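PDB 4OM8: 5-formyl-3-hydroxy-2-methylpyridine 4-carboxylate 5-dehydrogenase from Mesorhizobium japonicum MAFF 303099, which oxidises the pyridoxine breakdown product 5-formyl-3-hydroxy-2-methylpyridine-4-carboxylate with NAD(+) to the dicarboxylate, and can also reduce it with NADH to 4-pyridoxate. Local coordinates for residues A[2-11]-A[21-32]; A[144-152]-A[164-175]. All blocks are in the same frame, centred on the assembly; numbering follows the deposited sequence.

Contact 1. Residues A[2-11]-A[21-32]; sequences IRNIAIIGLG and LARGGLQVVAYD. With NAD (nicotinamide-adenine-dinucleotide), chain C.
R3 O takes the N-H of Q27 and opens a ladder of six backbone hydrogen bonds between parallel strands 4-8 and 27-31. It ends at G9 N, which gives to Y31 O at 2.8 Å. A water donates to I5 O and accepts from Q27 NE2 at 2.9 Å, bridging the two strands.

The polar end of the contact is D32. Its CG lies anti to the backbone N (chi1 -164°), which carries the carboxylate to the start of the glycine loop. D32 OD2 receives L10 N at 2.8 Å on its anti side and NAD O3B at 2.6 Å. D32 OD1 receives NAD O2B at 2.7 Å and the N-H of A34. Replacing D32 by an alanine removes the carboxylate, and L10 N and both adenosine ribose hydroxyls would probably lose this acceptor, weakening the hold on NAD.

Apolar packing covers the face of I5, I7, V28 and A30. I5 CD1 lies 3.6 Å from L26 CG and also meets L21 CD1. I7 CD1 touches V28 CG1, and L10 CD2 rests on A30 CB at 3.6 Å. On the other face, I8 CG2 sits at the edge of the Y31 ring and 3.5 Å from NAD C2A.

Strand, glycine-rich turn, helix 14-23 and a second strand followed at once by an acidic residue form the classic beta-alpha-beta unit of a Rossmann NAD site.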
loop_
_atom_site.group_PDB
_atom_site.type_symbol
_atom_site.label_atom_id
_atom_site.label_comp_id
_atom_site.label_asym_id
_atom_site.label_seq_id
_atom_site.Cartn_x
_atom_site.Cartn_y
_atom_site.Cartn_z
ATOM N N ILE A 2 -9.248 7.264 -32.057
ATOM C CA ILE A 2 -7.860 6.837 -31.886
ATOM C C ILE A 2 -7.642 5.390 -32.324
ATOM O O ILE A 2 -8.098 4.446 -31.669
ATOM C CB ILE A 2 -7.393 6.994 -30.428
ATOM C CG1 ILE A 2 -7.461 8.469 -30.014
ATOM C CG2 ILE A 2 -5.983 6.452 -30.278
ATOM C CD1 ILE A 2 -7.252 8.675 -28.525
ATOM N N ARG A 3 -6.928 5.234 -33.434
ATOM C CA ARG A 3 -6.521 3.922 -33.932
ATOM C C ARG A 3 -4.998 3.822 -34.019
ATOM O O ARG A 3 -4.421 2.749 -33.883
ATOM C CB ARG A 3 -7.122 3.656 -35.317
ATOM C CG ARG A 3 -8.630 3.777 -35.408
ATOM C CD ARG A 3 -9.337 2.672 -34.634
ATOM N NE ARG A 3 -10.715 2.517 -35.103
ATOM C CZ ARG A 3 -11.704 2.006 -34.373
ATOM N NH1 ARG A 3 -11.490 1.610 -33.119
ATOM N NH2 ARG A 3 -12.923 1.917 -34.898
ATOM N N ASN A 4 -4.354 4.954 -34.284
ATOM C CA ASN A 4 -2.924 4.976 -34.549
ATOM C C ASN A 4 -2.203 5.766 -33.478
ATOM O O ASN A 4 -2.507 6.931 -33.246
ATOM C CB ASN A 4 -2.654 5.567 -35.936
ATOM C CG ASN A 4 -3.428 4.848 -37.026
ATOM O OD1 ASN A 4 -3.526 3.621 -37.025
ATOM N ND2 ASN A 4 -3.989 5.610 -37.955
ATOM N N ILE A 5 -1.263 5.110 -32.811
ATOM C CA ILE A 5 -0.555 5.716 -31.700
ATOM C C ILE A 5 0.933 5.795 -32.009
ATOM O O ILE A 5 1.521 4.850 -32.542
ATOM C CB ILE A 5 -0.786 4.915 -30.409
ATOM C CG1 ILE A 5 -2.287 4.903 -30.088
ATOM C CG2 ILE A 5 0.048 5.506 -29.256
ATOM C CD1 ILE A 5 -2.665 4.090 -28.857
ATOM N N ALA A 6 1.532 6.937 -31.699
ATOM C CA ALA A 6 2.982 7.078 -31.717
ATOM C C ALA A 6 3.454 7.248 -30.284
ATOM O O ALA A 6 2.842 7.988 -29.519
ATOM C CB ALA A 6 3.422 8.272 -32.565
ATOM N N ILE A 7 4.537 6.566 -29.936
ATOM C CA ILE A 7 5.221 6.769 -28.665
ATOM C C ILE A 7 6.597 7.380 -28.914
ATOM O O ILE A 7 7.381 6.869 -29.726
ATOM C CB ILE A 7 5.355 5.447 -27.871
ATOM C CG1 ILE A 7 3.963 4.911 -27.526
ATOM C CG2 ILE A 7 6.176 5.672 -26.605
ATOM C CD1 ILE A 7 3.933 3.499 -27.007
ATOM N N ILE A 8 6.873 8.489 -28.221
ATOM C CA ILE A 8 8.167 9.168 -28.310
ATOM C C ILE A 8 8.940 8.957 -27.018
ATOM O O ILE A 8 8.606 9.535 -25.974
ATOM C CB ILE A 8 7.994 10.673 -28.566
ATOM C CG1 ILE A 8 7.027 10.911 -29.730
ATOM C CG2 ILE A 8 9.353 11.352 -28.757
ATOM C CD1 ILE A 8 7.420 10.225 -31.045
ATOM N N GLY A 9 9.949 8.090 -27.078
ATOM C CA GLY A 9 10.767 7.782 -25.912
ATOM C C GLY A 9 10.550 6.345 -25.513
ATOM O O GLY A 9 9.425 5.948 -25.174
ATOM N N LEU A 10 11.629 5.560 -25.565
ATOM C CA LEU A 10 11.569 4.116 -25.336
ATOM C C LEU A 10 12.489 3.623 -24.230
ATOM O O LEU A 10 13.149 2.591 -24.383
ATOM C CB LEU A 10 11.921 3.361 -26.617
ATOM C CG LEU A 10 10.883 3.312 -27.731
ATOM C CD1 LEU A 10 11.501 2.678 -28.976
ATOM C CD2 LEU A 10 9.679 2.511 -27.265
ATOM N N GLY A 11 12.536 4.348 -23.129
ATOM C CA GLY A 11 13.327 3.914 -21.984
ATOM C C GLY A 11 12.522 2.944 -21.150
ATOM O O GLY A 11 11.814 2.096 -21.683
ATOM N N LEU A 21 -0.520 -1.409 -25.479
ATOM C CA LEU A 21 -1.424 -0.724 -26.386
ATOM C C LEU A 21 -1.700 -1.562 -27.633
ATOM O O LEU A 21 -2.843 -1.653 -28.076
ATOM C CB LEU A 21 -0.844 0.638 -26.778
ATOM C CG LEU A 21 -0.829 1.646 -25.623
ATOM C CD1 LEU A 21 0.009 2.871 -25.999
ATOM C CD2 LEU A 21 -2.249 2.080 -25.263
ATOM N N ALA A 22 -0.670 -2.184 -28.192
ATOM C CA ALA A 22 -0.881 -3.032 -29.360
ATOM C C ALA A 22 -1.766 -4.225 -29.038
ATOM O O ALA A 22 -2.557 -4.661 -29.872
ATOM C CB ALA A 22 0.443 -3.506 -29.913
ATOM N N ARG A 23 -1.626 -4.759 -27.829
ATOM C CA ARG A 23 -2.434 -5.907 -27.422
ATOM C C ARG A 23 -3.918 -5.520 -27.371
ATOM O O ARG A 23 -4.799 -6.368 -27.490
ATOM C CB ARG A 23 -1.949 -6.430 -26.061
ATOM C CG ARG A 23 -2.570 -7.755 -25.602
ATOM C CD ARG A 23 -2.196 -8.901 -26.527
ATOM N NE ARG A 23 -0.761 -9.175 -26.522
ATOM C CZ ARG A 23 -0.200 -10.200 -25.881
ATOM N NH1 ARG A 23 -0.953 -11.032 -25.181
ATOM N NH2 ARG A 23 1.115 -10.378 -25.933
ATOM N N GLY A 24 -4.192 -4.228 -27.200
ATOM C CA GLY A 24 -5.555 -3.725 -27.230
ATOM C C GLY A 24 -6.097 -3.510 -28.638
ATOM O O GLY A 24 -7.245 -3.110 -28.807
ATOM N N GLY A 25 -5.284 -3.779 -29.649
ATOM C CA GLY A 25 -5.744 -3.665 -31.022
ATOM C C GLY A 25 -5.208 -2.447 -31.756
ATOM O O GLY A 25 -5.445 -2.293 -32.944
ATOM N N LEU A 26 -4.479 -1.589 -31.054
ATOM C CA LEU A 26 -4.003 -0.335 -31.627
ATOM C C LEU A 26 -2.766 -0.536 -32.483
ATOM O O LEU A 26 -1.984 -1.460 -32.250
ATOM C CB LEU A 26 -3.693 0.664 -30.510
ATOM C CG LEU A 26 -4.843 1.351 -29.764
ATOM C CD1 LEU A 26 -5.686 2.223 -30.695
ATOM C CD2 LEU A 26 -5.733 0.381 -28.991
ATOM N N GLN A 27 -2.583 0.322 -33.489
ATOM C CA GLN A 27 -1.336 0.339 -34.235
ATOM C C GLN A 27 -0.358 1.248 -33.517
ATOM O O GLN A 27 -0.679 2.403 -33.290
ATOM C CB GLN A 27 -1.559 0.840 -35.662
ATOM C CG GLN A 27 -0.268 1.182 -36.396
ATOM C CD GLN A 27 -0.518 1.927 -37.692
ATOM O OE1 GLN A 27 -1.051 1.356 -38.654
ATOM N NE2 GLN A 27 -0.130 3.207 -37.733
ATOM N N VAL A 28 0.818 0.729 -33.163
ATOM C CA VAL A 28 1.783 1.510 -32.393
ATOM C C VAL A 28 3.083 1.638 -33.164
ATOM O O VAL A 28 3.654 0.631 -33.586
ATOM C CB VAL A 28 2.061 0.862 -31.010
ATOM C CG1 VAL A 28 3.097 1.663 -30.223
ATOM C CG2 VAL A 28 0.775 0.724 -30.217
ATOM N N VAL A 29 3.550 2.874 -33.356
ATOM C CA VAL A 29 4.891 3.091 -33.892
ATOM C C VAL A 29 5.670 3.906 -32.865
ATOM O O VAL A 29 5.183 4.913 -32.367
ATOM C CB VAL A 29 4.861 3.797 -35.265
ATOM C CG1 VAL A 29 6.265 3.882 -35.844
ATOM C CG2 VAL A 29 3.965 3.024 -36.230
ATOM N N ALA A 30 6.866 3.449 -32.519
ATOM C CA ALA A 30 7.606 4.073 -31.432
ATOM C C ALA A 30 8.969 4.534 -31.901
ATOM O O ALA A 30 9.599 3.900 -32.766
ATOM C CB ALA A 30 7.745 3.115 -30.262
ATOM N N TYR A 31 9.427 5.631 -31.306
ATOM C CA TYR A 31 10.648 6.312 -31.718
ATOM C C TYR A 31 11.488 6.667 -30.514
ATOM O O TYR A 31 10.957 6.981 -29.463
ATOM C CB TYR A 31 10.305 7.583 -32.507
ATOM C CG TYR A 31 11.449 8.559 -32.673
ATOM C CD1 TYR A 31 12.382 8.402 -33.694
ATOM C CD2 TYR A 31 11.591 9.651 -31.819
ATOM C CE1 TYR A 31 13.437 9.300 -33.851
ATOM C CE2 TYR A 31 12.633 10.544 -31.971
ATOM C CZ TYR A 31 13.555 10.364 -32.974
ATOM O OH TYR A 31 14.586 11.266 -33.115
ATOM N N ASP A 32 12.803 6.633 -30.679
ATOM C CA ASP A 32 13.705 7.143 -29.654
ATOM C C ASP A 32 14.885 7.774 -30.372
ATOM O O ASP A 32 15.293 7.289 -31.429
ATOM C CB ASP A 32 14.168 6.025 -28.709
ATOM C CG ASP A 32 14.782 6.556 -27.414
ATOM O OD1 ASP A 32 15.834 7.230 -27.471
ATOM O OD2 ASP A 32 14.211 6.278 -26.331
HETATM P PA NAD C . 14.022 6.940 -19.318
HETATM O O1A NAD C . 15.148 7.897 -18.967
HETATM O O2A NAD C . 14.119 5.469 -18.946
HETATM O O5B NAD C . 13.782 7.035 -20.907
HETATM C C5B NAD C . 13.757 8.284 -21.599
HETATM C C4B NAD C . 13.978 7.996 -23.076
HETATM O O4B NAD C . 13.733 9.181 -23.835
HETATM C C3B NAD C . 15.420 7.568 -23.346
HETATM O O3B NAD C . 15.444 6.301 -24.017
HETATM C C2B NAD C . 15.973 8.689 -24.218
HETATM O O2B NAD C . 16.949 8.268 -25.184
HETATM C C1B NAD C . 14.714 9.206 -24.883
HETATM N N9A NAD C . 14.785 10.572 -25.431
HETATM C C8A NAD C . 15.462 11.627 -24.947
HETATM N N7A NAD C . 15.254 12.722 -25.720
HETATM C C5A NAD C . 14.425 12.368 -26.715
HETATM C C6A NAD C . 13.803 13.029 -27.876
HETATM N N6A NAD C . 14.025 14.340 -28.143
HETATM N N1A NAD C . 13.004 12.282 -28.668
HETATM C C2A NAD C . 12.772 10.981 -28.425
HETATM N N3A NAD C . 13.306 10.316 -27.388
HETATM C C4A NAD C . 14.127 10.948 -26.521
HETATM O O3 NAD C . 12.664 7.618 -18.775
HETATM P PN NAD C . 11.348 6.854 -18.250
HETATM O O1N NAD C . 11.593 6.335 -16.845
HETATM O O2N NAD C . 10.802 5.900 -19.288
HETATM O O5D NAD C . 10.319 8.075 -18.120
HETATM C C5D NAD C . 9.869 8.809 -19.266
HETATM C C4D NAD C . 8.787 9.776 -18.798
HETATM O O4D NAD C . 7.789 9.013 -18.126
HETATM C C3D NAD C . 9.300 10.783 -17.782
HETATM O O3D NAD C . 8.513 11.968 -17.930
HETATM C C2D NAD C . 8.969 10.156 -16.441
HETATM O O2D NAD C . 8.748 11.139 -15.424
HETATM C C1D NAD C . 7.676 9.426 -16.758
HETATM N N1N NAD C . 7.396 8.256 -15.909
HETATM C C2N NAD C . 8.373 7.476 -15.403
HETATM C C3N NAD C . 8.043 6.366 -14.621
HETATM C C7N NAD C . 9.083 5.475 -13.994
HETATM O O7N NAD C . 10.193 5.333 -14.484
HETATM N N7N NAD C . 8.744 4.860 -12.862
HETATM C C4N NAD C . 6.708 6.068 -14.377
HETATM C C5N NAD C . 5.726 6.882 -14.925
HETATM C C6N NAD C . 6.105 7.970 -15.699
HETATM O O HOH W 1 0.701 4.715 -35.417
#

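Contact 2. Residues A[144-152]-A[164-175]; sequences IIPMIEVIA and IRDLIRSIGLLP
P146 O accepts the N-H of L174 at 2.8 Å, and I148 N gives to L174 O at 3.0 Å. L174 is gripped through both its backbone polar groups, as expected between parallel strands. The second donor is tilted 35° from the carbonyl plane. Two CA-H...O contacts, M147 CA to L174 O and P175 CA to I148 O, flank these bonds.

Packing spreads from this pairing to the helix. I148 CG2 lies 3.7 Å from I168 CD1, while I148 CD1 reaches L173 CD1. V150 and I168 meet tip to tip, CG2 to CD1 at 3.6 Å. With V150 CG2 anti to the carbonyl carbon, that methyl also touches I164 CG2 at 4.0 Å. The P146 ring runs alongside L174, P146 CG 4.2 Å from L174 CD1. G172, with positive phi, ends the helix in a Schellman motif, where L173 N bonds I168 O.

Strand 147-151 and helix segment 164-170 run nearly antiparallel, at 168°. The chain returns as strand 174-178 at the sheet edge within this subunit. Strand 133-137 borders strand 147-151 on its other side, where E149 bonds H137, a residue probably important for catalysis. W218 of the second subunit packs on P146 and L174.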
loop_
_atom_site.group_PDB
_atom_site.type_symbol
_atom_site.label_atom_id
_atom_site.label_comp_id
_atom_site.label_asym_id
_atom_site.label_seq_id
_atom_site.Cartn_x
_atom_site.Cartn_y
_atom_site.Cartn_z
ATOM N N ILE A 144 2.048 -3.961 -16.797
ATOM C CA ILE A 144 1.608 -4.745 -15.644
ATOM C C ILE A 144 0.682 -3.959 -14.704
ATOM O O ILE A 144 -0.365 -4.464 -14.307
ATOM C CB ILE A 144 2.813 -5.283 -14.851
ATOM C CG1 ILE A 144 3.624 -6.250 -15.727
ATOM C CG2 ILE A 144 2.357 -6.004 -13.586
ATOM C CD1 ILE A 144 4.840 -6.857 -15.024
ATOM N N ILE A 145 1.049 -2.729 -14.352
ATOM C CA ILE A 145 0.150 -1.913 -13.530
ATOM C C ILE A 145 -1.041 -1.479 -14.392
ATOM O O ILE A 145 -0.841 -0.803 -15.400
ATOM C CB ILE A 145 0.838 -0.653 -12.957
ATOM C CG1 ILE A 145 2.246 -0.965 -12.432
ATOM C CG2 ILE A 145 -0.070 0.029 -11.891
ATOM C CD1 ILE A 145 2.278 -2.042 -11.369
ATOM N N PRO A 146 -2.275 -1.852 -14.005
ATOM C CA PRO A 146 -3.404 -1.633 -14.923
ATOM C C PRO A 146 -4.065 -0.260 -14.843
ATOM O O PRO A 146 -4.995 0.032 -15.602
ATOM C CB PRO A 146 -4.396 -2.718 -14.509
ATOM C CG PRO A 146 -4.161 -2.865 -13.026
ATOM C CD PRO A 146 -2.657 -2.664 -12.832
ATOM N N MET A 147 -3.579 0.569 -13.931
ATOM C CA MET A 147 -4.181 1.862 -13.657
ATOM C C MET A 147 -3.384 2.981 -14.304
ATOM O O MET A 147 -2.158 3.018 -14.199
ATOM C CB MET A 147 -4.270 2.057 -12.138
ATOM C CG MET A 147 -4.939 3.355 -11.671
ATOM S SD MET A 147 -3.882 4.819 -11.713
ATOM C CE MET A 147 -2.485 4.353 -10.687
ATOM N N ILE A 148 -4.094 3.885 -14.976
ATOM C CA ILE A 148 -3.510 5.051 -15.627
ATOM C C ILE A 148 -4.250 6.302 -15.206
ATOM O O ILE A 148 -5.481 6.323 -15.228
ATOM C CB ILE A 148 -3.574 4.907 -17.174
ATOM C CG1 ILE A 148 -2.781 3.677 -17.626
ATOM C CG2 ILE A 148 -3.027 6.148 -17.853
ATOM C CD1 ILE A 148 -3.029 3.287 -19.087
ATOM N N GLU A 149 -3.500 7.334 -14.815
ATOM C CA GLU A 149 -4.095 8.628 -14.480
ATOM C C GLU A 149 -4.280 9.488 -15.726
ATOM O O GLU A 149 -3.377 9.574 -16.559
ATOM C CB GLU A 149 -3.225 9.383 -13.478
ATOM C CG GLU A 149 -3.113 8.710 -12.103
ATOM C CD GLU A 149 -2.179 9.473 -11.206
ATOM O OE1 GLU A 149 -0.974 9.525 -11.526
ATOM O OE2 GLU A 149 -2.658 10.022 -10.195
ATOM N N VAL A 150 -5.436 10.133 -15.836
ATOM C CA VAL A 150 -5.716 11.057 -16.936
ATOM C C VAL A 150 -5.879 12.454 -16.344
ATOM O O VAL A 150 -6.755 12.659 -15.492
ATOM C CB VAL A 150 -6.981 10.643 -17.701
ATOM C CG1 VAL A 150 -7.167 11.545 -18.911
ATOM C CG2 VAL A 150 -6.879 9.180 -18.151
ATOM N N ILE A 151 -5.027 13.393 -16.750
ATOM C CA ILE A 151 -4.984 14.705 -16.102
ATOM C C ILE A 151 -5.096 15.886 -17.051
ATOM O O ILE A 151 -4.186 16.162 -17.827
ATOM C CB ILE A 151 -3.684 14.897 -15.296
ATOM C CG1 ILE A 151 -3.355 13.640 -14.477
ATOM C CG2 ILE A 151 -3.790 16.132 -14.400
ATOM C CD1 ILE A 151 -2.256 12.755 -15.084
ATOM N N ALA A 152 -6.185 16.632 -16.932
ATOM C CA ALA A 152 -6.298 17.869 -17.685
ATOM C C ALA A 152 -5.395 18.965 -17.139
ATOM O O ALA A 152 -5.297 19.170 -15.925
ATOM C CB ALA A 152 -7.728 18.347 -17.676
ATOM N N ILE A 164 -9.407 9.987 -23.852
ATOM C CA ILE A 164 -8.326 9.148 -23.334
ATOM C C ILE A 164 -8.838 8.194 -22.242
ATOM O O ILE A 164 -8.448 7.026 -22.207
ATOM C CB ILE A 164 -7.166 10.027 -22.820
ATOM C CG1 ILE A 164 -6.540 10.783 -23.995
ATOM C CG2 ILE A 164 -6.123 9.201 -22.069
ATOM C CD1 ILE A 164 -6.014 9.884 -25.113
ATOM N N ARG A 165 -9.725 8.669 -21.365
ATOM C CA ARG A 165 -10.381 7.778 -20.397
ATOM C C ARG A 165 -11.022 6.608 -21.121
ATOM O O ARG A 165 -10.853 5.461 -20.738
ATOM C CB ARG A 165 -11.443 8.525 -19.586
ATOM C CG ARG A 165 -12.335 7.614 -18.743
ATOM C CD ARG A 165 -13.332 8.407 -17.906
ATOM N NE ARG A 165 -14.210 7.521 -17.136
ATOM C CZ ARG A 165 -15.352 7.009 -17.595
ATOM N NH1 ARG A 165 -15.781 7.301 -18.820
ATOM N NH2 ARG A 165 -16.083 6.215 -16.821
ATOM N N ASP A 166 -11.739 6.923 -22.195
ATOM C CA ASP A 166 -12.455 5.919 -22.978
ATOM C C ASP A 166 -11.514 4.933 -23.664
ATOM O O ASP A 166 -11.766 3.732 -23.678
ATOM C CB ASP A 166 -13.336 6.615 -24.022
ATOM C CG ASP A 166 -14.219 5.650 -24.761
ATOM O OD1 ASP A 166 -14.995 4.938 -24.094
ATOM O OD2 ASP A 166 -14.127 5.613 -26.006
ATOM N N LEU A 167 -10.418 5.444 -24.221
ATOM C CA LEU A 167 -9.424 4.582 -24.859
ATOM C C LEU A 167 -8.882 3.553 -23.871
ATOM O O LEU A 167 -8.782 2.366 -24.164
ATOM C CB LEU A 167 -8.274 5.428 -25.423
ATOM C CG LEU A 167 -7.088 4.636 -25.975
ATOM C CD1 LEU A 167 -7.499 3.849 -27.234
ATOM C CD2 LEU A 167 -5.879 5.534 -26.248
ATOM N N ILE A 168 -8.540 4.033 -22.685
ATOM C CA ILE A 168 -7.987 3.185 -21.641
ATOM C C ILE A 168 -8.984 2.100 -21.241
ATOM O O ILE A 168 -8.624 0.923 -21.168
ATOM C CB ILE A 168 -7.569 4.053 -20.422
ATOM C CG1 ILE A 168 -6.401 4.971 -20.819
ATOM C CG2 ILE A 168 -7.153 3.178 -19.245
ATOM C CD1 ILE A 168 -6.122 6.102 -19.823
ATOM N N ARG A 169 -10.235 2.484 -20.990
ATOM C CA ARG A 169 -11.276 1.514 -20.669
ATOM C C ARG A 169 -11.494 0.513 -21.813
ATOM O O ARG A 169 -11.672 -0.686 -21.579
ATOM C CB ARG A 169 -12.574 2.254 -20.345
ATOM C CG ARG A 169 -13.649 1.457 -19.644
ATOM C CD ARG A 169 -14.858 2.354 -19.411
ATOM N NE ARG A 169 -14.841 3.478 -20.344
ATOM C CZ ARG A 169 -15.795 4.397 -20.445
ATOM N NH1 ARG A 169 -16.865 4.335 -19.661
ATOM N NH2 ARG A 169 -15.673 5.384 -21.331
ATOM N N SER A 170 -11.477 1.009 -23.046
ATOM C CA SER A 170 -11.769 0.149 -24.202
ATOM C C SER A 170 -10.818 -1.022 -24.366
ATOM O O SER A 170 -11.181 -2.022 -24.977
ATOM C CB SER A 170 -11.769 0.962 -25.496
ATOM O OG SER A 170 -10.452 1.237 -25.942
ATOM N N ILE A 171 -9.599 -0.910 -23.852
ATOM C CA ILE A 171 -8.660 -2.014 -23.972
ATOM C C ILE A 171 -8.510 -2.780 -22.652
ATOM O O ILE A 171 -7.634 -3.623 -22.518
ATOM C CB ILE A 171 -7.278 -1.540 -24.471
ATOM C CG1 ILE A 171 -6.635 -0.555 -23.485
ATOM C CG2 ILE A 171 -7.392 -0.913 -25.867
ATOM C CD1 ILE A 171 -5.211 -0.178 -23.870
ATOM N N GLY A 172 -9.395 -2.498 -21.702
ATOM C CA GLY A 172 -9.477 -3.277 -20.482
ATOM C C GLY A 172 -8.660 -2.748 -19.315
ATOM O O GLY A 172 -8.456 -3.451 -18.331
ATOM N N LEU A 173 -8.167 -1.523 -19.435
ATOM C CA LEU A 173 -7.372 -0.923 -18.373
ATOM C C LEU A 173 -8.248 -0.020 -17.508
ATOM O O LEU A 173 -9.440 0.132 -17.764
ATOM C CB LEU A 173 -6.184 -0.163 -18.965
ATOM C CG LEU A 173 -5.131 -1.094 -19.566
ATOM C CD1 LEU A 173 -4.007 -0.290 -20.210
ATOM C CD2 LEU A 173 -4.585 -2.057 -18.505
ATOM N N LEU A 174 -7.654 0.541 -16.460
ATOM C CA LEU A 174 -8.414 1.258 -15.443
ATOM C C LEU A 174 -7.991 2.715 -15.376
ATOM O O LEU A 174 -6.992 3.054 -14.736
ATOM C CB LEU A 174 -8.221 0.593 -14.082
ATOM C CG LEU A 174 -8.470 -0.912 -14.016
ATOM C CD1 LEU A 174 -8.067 -1.457 -12.653
ATOM C CD2 LEU A 174 -9.933 -1.215 -14.278
ATOM N N PRO A 175 -8.746 3.589 -16.041
ATOM C CA PRO A 175 -8.380 5.003 -15.987
ATOM C C PRO A 175 -8.919 5.671 -14.742
ATOM O O PRO A 175 -10.005 5.321 -14.284
ATOM C CB PRO A 175 -9.053 5.578 -17.230
ATOM C CG PRO A 175 -10.300 4.750 -17.371
ATOM C CD PRO A 175 -9.969 3.362 -16.831
#

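How the contacts relate
From the N terminus, strand 4-8 leads through helix 14-23 to strand 27-31, and contact 1 closes this first beta-alpha-beta loop. Strand 147-151, helix 158-170 and strand 174-178 follow much later, and contact 2 closes theirs. The two loops lie in series and neither encloses the other. Both belong to one mixed sheet of the NAD-binding domain: contact 1 pairs strands in its first half, contact 2 the last two. Their centres are about 15 Å apart, yet they touch. I171, just past helix 158-170, packs on L21, G24 and L26, and I2 CD1 meets I164 CD1 at 3.8 Å. The second unit's helix thus packs against the first unit.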